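PDB 7CTP: protein Niban 2 from Homo sapiens, which may help suppress apoptosis and may promote melanoma cell invasion in vitro, and carries a PH domain among long helices. Local coordinates for residues M174-A177 and E178-K181; Q183-L186 and Q187-R191. All blocks are in the same frame, centred on the assembly; numbering follows the deposited sequence.

Both contacts belong to helix 176-194, which follows strand 169-173, the last strand of the PH domain, and so corresponds to the C-terminal helix that PH domains share. Contact 1 (174-181) comes first along the chain and holds the N-terminal end of this helix; contact 2 (183-191) lies further along it, their centres about 14 Å apart. The first lies at the surface, its centre about 27 Å from that of the chain, whereas the second is about 14 Å from it and partly buried. The helix thus runs inward, packing along the domain's strands and, in its later turns, meeting helix 402-405 and the helix 422-455 of the surrounding helical body.

Contact 1: residues M174-A177 and E178-K181; sequences MTEA and EQDK
The N-cap of the PH domain's C-terminal helix is formed by Thr175, whose OG1 accepts the backbone N-H of Glu178 at 3.0 Å from Glu178 N. OG1 stands between the backbone N and the carbonyl carbon of its own residue (chi1 66°), which turns it to the first turn of the helix. The same OG1 meets the base of the Glu178 side chain at an angle, 3.3 Å from Glu178 CG. Glu178 then extends back past the cap, and its OE2 comes within 3.6 Å of Met174 N. An alanine in place of Thr175 would probably leave the Glu178 N-H without its capping acceptor and fray the start of the helix. Strand 169-173 of the PH sheet ends just before this point, so the cap marks the turn from strand to helix. Behind it, Gln179 N bonds to Thr175 O at 3.0 Å, and Asp180 N to Glu176 O at 2.9 Å. Asp180 stays near that turn, its CG 3.2 Å from Glu176 O, while Glu176 CG lies 3.9 Å from Asp180 OD2. Their carboxylate planes are 37° apart. Gln179 turns instead to the sheet, its NE2 bonding to Pro158 O of strand 157-162.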
loop_
_atom_site.group_PDB
_atom_site.type_symbol
_atom_site.label_atom_id
_atom_site.label_comp_id
_atom_site.label_asym_id
_atom_site.label_seq_id
_atom_site.Cartn_x
_atom_site.Cartn_y
_atom_site.Cartn_z
ATOM N N MET A 174 -5.128 -15.337 -25.934
ATOM C CA MET A 174 -5.477 -15.576 -27.323
ATOM C C MET A 174 -6.151 -14.369 -27.962
ATOM O O MET A 174 -6.024 -14.158 -29.174
ATOM C CB MET A 174 -6.382 -16.798 -27.402
ATOM C CG MET A 174 -6.471 -17.368 -28.758
ATOM S SD MET A 174 -6.509 -19.153 -28.691
ATOM C CE MET A 174 -7.329 -19.474 -27.167
ATOM N N THR A 175 -6.860 -13.570 -27.169
ATOM C CA THR A 175 -7.652 -12.459 -27.670
ATOM C C THR A 175 -7.370 -11.212 -26.850
ATOM O O THR A 175 -7.022 -11.298 -25.665
ATOM C CB THR A 175 -9.152 -12.767 -27.606
ATOM O OG1 THR A 175 -9.554 -12.888 -26.237
ATOM C CG2 THR A 175 -9.468 -14.060 -28.330
ATOM N N GLU A 176 -7.538 -10.049 -27.489
ATOM C CA GLU A 176 -7.458 -8.787 -26.759
ATOM C C GLU A 176 -8.465 -8.746 -25.618
ATOM O O GLU A 176 -8.201 -8.126 -24.581
ATOM C CB GLU A 176 -7.675 -7.607 -27.710
ATOM C CG GLU A 176 -7.501 -6.228 -27.064
ATOM C CD GLU A 176 -7.797 -5.086 -28.020
ATOM O OE1 GLU A 176 -7.064 -4.074 -27.982
ATOM O OE2 GLU A 176 -8.766 -5.194 -28.802
ATOM N N ALA A 177 -9.613 -9.409 -25.787
ATOM C CA ALA A 177 -10.620 -9.439 -24.735
ATOM C C ALA A 177 -10.095 -10.152 -23.497
ATOM O O ALA A 177 -10.311 -9.699 -22.366
ATOM C CB ALA A 177 -11.896 -10.108 -25.237
ATOM N N GLU A 178 -9.410 -11.283 -23.691
ATOM C CA GLU A 178 -8.864 -12.011 -22.551
ATOM C C GLU A 178 -7.737 -11.220 -21.895
ATOM O O GLU A 178 -7.643 -11.169 -20.663
ATOM C CB GLU A 178 -8.389 -13.396 -22.997
ATOM C CG GLU A 178 -9.531 -14.364 -23.324
ATOM C CD GLU A 178 -9.050 -15.772 -23.644
ATOM O OE1 GLU A 178 -9.903 -16.666 -23.833
ATOM O OE2 GLU A 178 -7.822 -15.988 -23.709
ATOM N N GLN A 179 -6.894 -10.576 -22.714
ATOM C CA GLN A 179 -5.823 -9.713 -22.215
ATOM C C GLN A 179 -6.376 -8.608 -21.321
ATOM O O GLN A 179 -5.871 -8.374 -20.213
ATOM C CB GLN A 179 -5.054 -9.119 -23.401
ATOM C CG GLN A 179 -3.692 -8.523 -23.076
ATOM C CD GLN A 179 -3.148 -7.669 -24.208
ATOM O OE1 GLN A 179 -3.911 -7.051 -24.957
ATOM N NE2 GLN A 179 -1.827 -7.628 -24.341
ATOM N N ASP A 180 -7.435 -7.931 -21.781
ATOM C CA ASP A 180 -8.020 -6.828 -21.022
ATOM C C ASP A 180 -8.599 -7.311 -19.704
ATOM O O ASP A 180 -8.498 -6.621 -18.683
ATOM C CB ASP A 180 -9.112 -6.136 -21.841
ATOM C CG ASP A 180 -8.562 -5.326 -22.998
ATOM O OD1 ASP A 180 -7.338 -5.080 -23.038
ATOM O OD2 ASP A 180 -9.362 -4.940 -23.876
ATOM N N LYS A 181 -9.231 -8.484 -19.712
ATOM C CA LYS A 181 -9.826 -9.018 -18.493
ATOM C C LYS A 181 -8.746 -9.389 -17.489
ATOM O O LYS A 181 -8.825 -9.033 -16.308
ATOM C CB LYS A 181 -10.689 -10.237 -18.821
ATOM C CG LYS A 181 -11.404 -10.845 -17.618
ATOM C CD LYS A 181 -12.173 -9.800 -16.833
ATOM C CE LYS A 181 -13.343 -10.429 -16.084
ATOM N NZ LYS A 181 -14.496 -9.485 -16.000
#

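Contact 2: residues Q183-L186 and Q187-R191; sequences QAVL and QDCIR
Gln183 and Gln187, one helical turn apart, meet through their side chains: the amide planes lie at 64° to each other, the two NE2 atoms are 3.6 Å apart with no bond between them, and Gln187 NE2 sits 3.8 Å from Gln183 CG. Because Gln187 CG is anti to its carbonyl carbon (chi1 -81°), the chain leans back over the preceding turn, CG lying 3.2 Å from Gln183 O, which also accepts Gln187 N. Leu186 meets the next turn through its backbone, with O accepting Ile190 N at 2.9 Å, and through CD2, 4.3 Å from Cys189 SG; Val185 CG1 also approaches that sulfur. The apolar side of the helix here lies on the PH sheet: Leu186 and Ile190 touch Ile123 of strand 122-124, while Val185 and Cys189 touch Val91 of strand 84-91. Toward the helical body, Asp188 and Arg191 form a salt bridge, Arg191 NH2 to Asp188 OD1 at 2.9 Å. The carboxylate oxygen is approached from above its plane, 39° out of it, but lies in the guanidinium plane. Gln402 NE2 also bonds to OD1, while Gln433 OE1 accepts Arg191 NE and Tyr405 adds a cation-pi contact to the guanidinium.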
loop_
_atom_site.group_PDB
_atom_site.type_symbol
_atom_site.label_atom_id
_atom_site.label_comp_id
_atom_site.label_asym_id
_atom_site.label_seq_id
_atom_site.Cartn_x
_atom_site.Cartn_y
_atom_site.Cartn_z
ATOM N N GLN A 183 -5.733 -8.284 -17.366
ATOM C CA GLN A 183 -5.032 -7.095 -16.892
ATOM C C GLN A 183 -5.773 -6.452 -15.732
ATOM O O GLN A 183 -5.153 -6.034 -14.748
ATOM C CB GLN A 183 -4.839 -6.079 -18.012
ATOM C CG GLN A 183 -4.138 -4.832 -17.530
ATOM C CD GLN A 183 -3.782 -3.890 -18.645
ATOM O OE1 GLN A 183 -4.263 -4.029 -19.770
ATOM N NE2 GLN A 183 -2.937 -2.920 -18.346
ATOM N N ALA A 184 -7.102 -6.378 -15.819
ATOM C CA ALA A 184 -7.880 -5.807 -14.720
ATOM C C ALA A 184 -7.786 -6.673 -13.473
ATOM O O ALA A 184 -7.620 -6.161 -12.356
ATOM C CB ALA A 184 -9.339 -5.633 -15.137
ATOM N N VAL A 185 -7.913 -7.991 -13.645
ATOM C CA VAL A 185 -7.871 -8.914 -12.512
ATOM C C VAL A 185 -6.500 -8.881 -11.847
ATOM O O VAL A 185 -6.388 -8.864 -10.616
ATOM C CB VAL A 185 -8.230 -10.340 -12.972
ATOM C CG1 VAL A 185 -7.883 -11.369 -11.885
ATOM C CG2 VAL A 185 -9.710 -10.420 -13.354
ATOM N N LEU A 186 -5.433 -8.896 -12.655
ATOM C CA LEU A 186 -4.094 -8.884 -12.067
ATOM C C LEU A 186 -3.782 -7.536 -11.433
ATOM O O LEU A 186 -3.068 -7.484 -10.420
ATOM C CB LEU A 186 -3.043 -9.259 -13.111
ATOM C CG LEU A 186 -3.161 -10.713 -13.594
ATOM C CD1 LEU A 186 -2.170 -10.986 -14.714
ATOM C CD2 LEU A 186 -2.970 -11.675 -12.432
ATOM N N GLN A 187 -4.301 -6.437 -12.003
ATOM C CA GLN A 187 -4.195 -5.140 -11.336
ATOM C C GLN A 187 -4.854 -5.183 -9.967
ATOM O O GLN A 187 -4.324 -4.617 -9.001
ATOM C CB GLN A 187 -4.845 -4.030 -12.168
ATOM C CG GLN A 187 -4.014 -3.463 -13.299
ATOM C CD GLN A 187 -4.799 -2.478 -14.155
ATOM O OE1 GLN A 187 -6.005 -2.289 -13.973
ATOM N NE2 GLN A 187 -4.117 -1.852 -15.097
ATOM N N ASP A 188 -6.023 -5.827 -9.871
ATOM C CA ASP A 188 -6.691 -5.994 -8.578
ATOM C C ASP A 188 -5.849 -6.829 -7.620
ATOM O O ASP A 188 -5.776 -6.526 -6.423
ATOM C CB ASP A 188 -8.061 -6.663 -8.747
ATOM C CG ASP A 188 -9.095 -5.774 -9.426
ATOM O OD1 ASP A 188 -8.781 -4.607 -9.761
ATOM O OD2 ASP A 188 -10.242 -6.262 -9.625
ATOM N N CYS A 189 -5.233 -7.905 -8.128
ATOM C CA CYS A 189 -4.344 -8.738 -7.316
ATOM C C CYS A 189 -3.207 -7.913 -6.728
ATOM O O CYS A 189 -2.899 -8.011 -5.532
ATOM C CB CYS A 189 -3.761 -9.871 -8.162
ATOM S SG CYS A 189 -4.926 -11.204 -8.584
ATOM N N ILE A 190 -2.537 -7.125 -7.574
ATOM C CA ILE A 190 -1.399 -6.323 -7.120
ATOM C C ILE A 190 -1.845 -5.318 -6.069
ATOM O O ILE A 190 -1.199 -5.149 -5.025
ATOM C CB ILE A 190 -0.730 -5.619 -8.313
ATOM C CG1 ILE A 190 -0.067 -6.645 -9.236
ATOM C CG2 ILE A 190 0.253 -4.572 -7.811
ATOM C CD1 ILE A 190 0.310 -6.066 -10.604
ATOM N N ARG A 191 -2.953 -4.619 -6.337
ATOM C CA ARG A 191 -3.438 -3.618 -5.391
ATOM C C ARG A 191 -3.775 -4.258 -4.055
ATOM O O ARG A 191 -3.454 -3.705 -2.990
ATOM C CB ARG A 191 -4.664 -2.912 -5.975
ATOM C CG ARG A 191 -5.232 -1.772 -5.140
ATOM C CD ARG A 191 -6.571 -1.289 -5.738
ATOM N NE ARG A 191 -6.425 -0.845 -7.127
ATOM C CZ ARG A 191 -6.887 -1.510 -8.179
ATOM N NH1 ARG A 191 -6.688 -1.027 -9.401
ATOM N NH2 ARG A 191 -7.529 -2.663 -8.018
#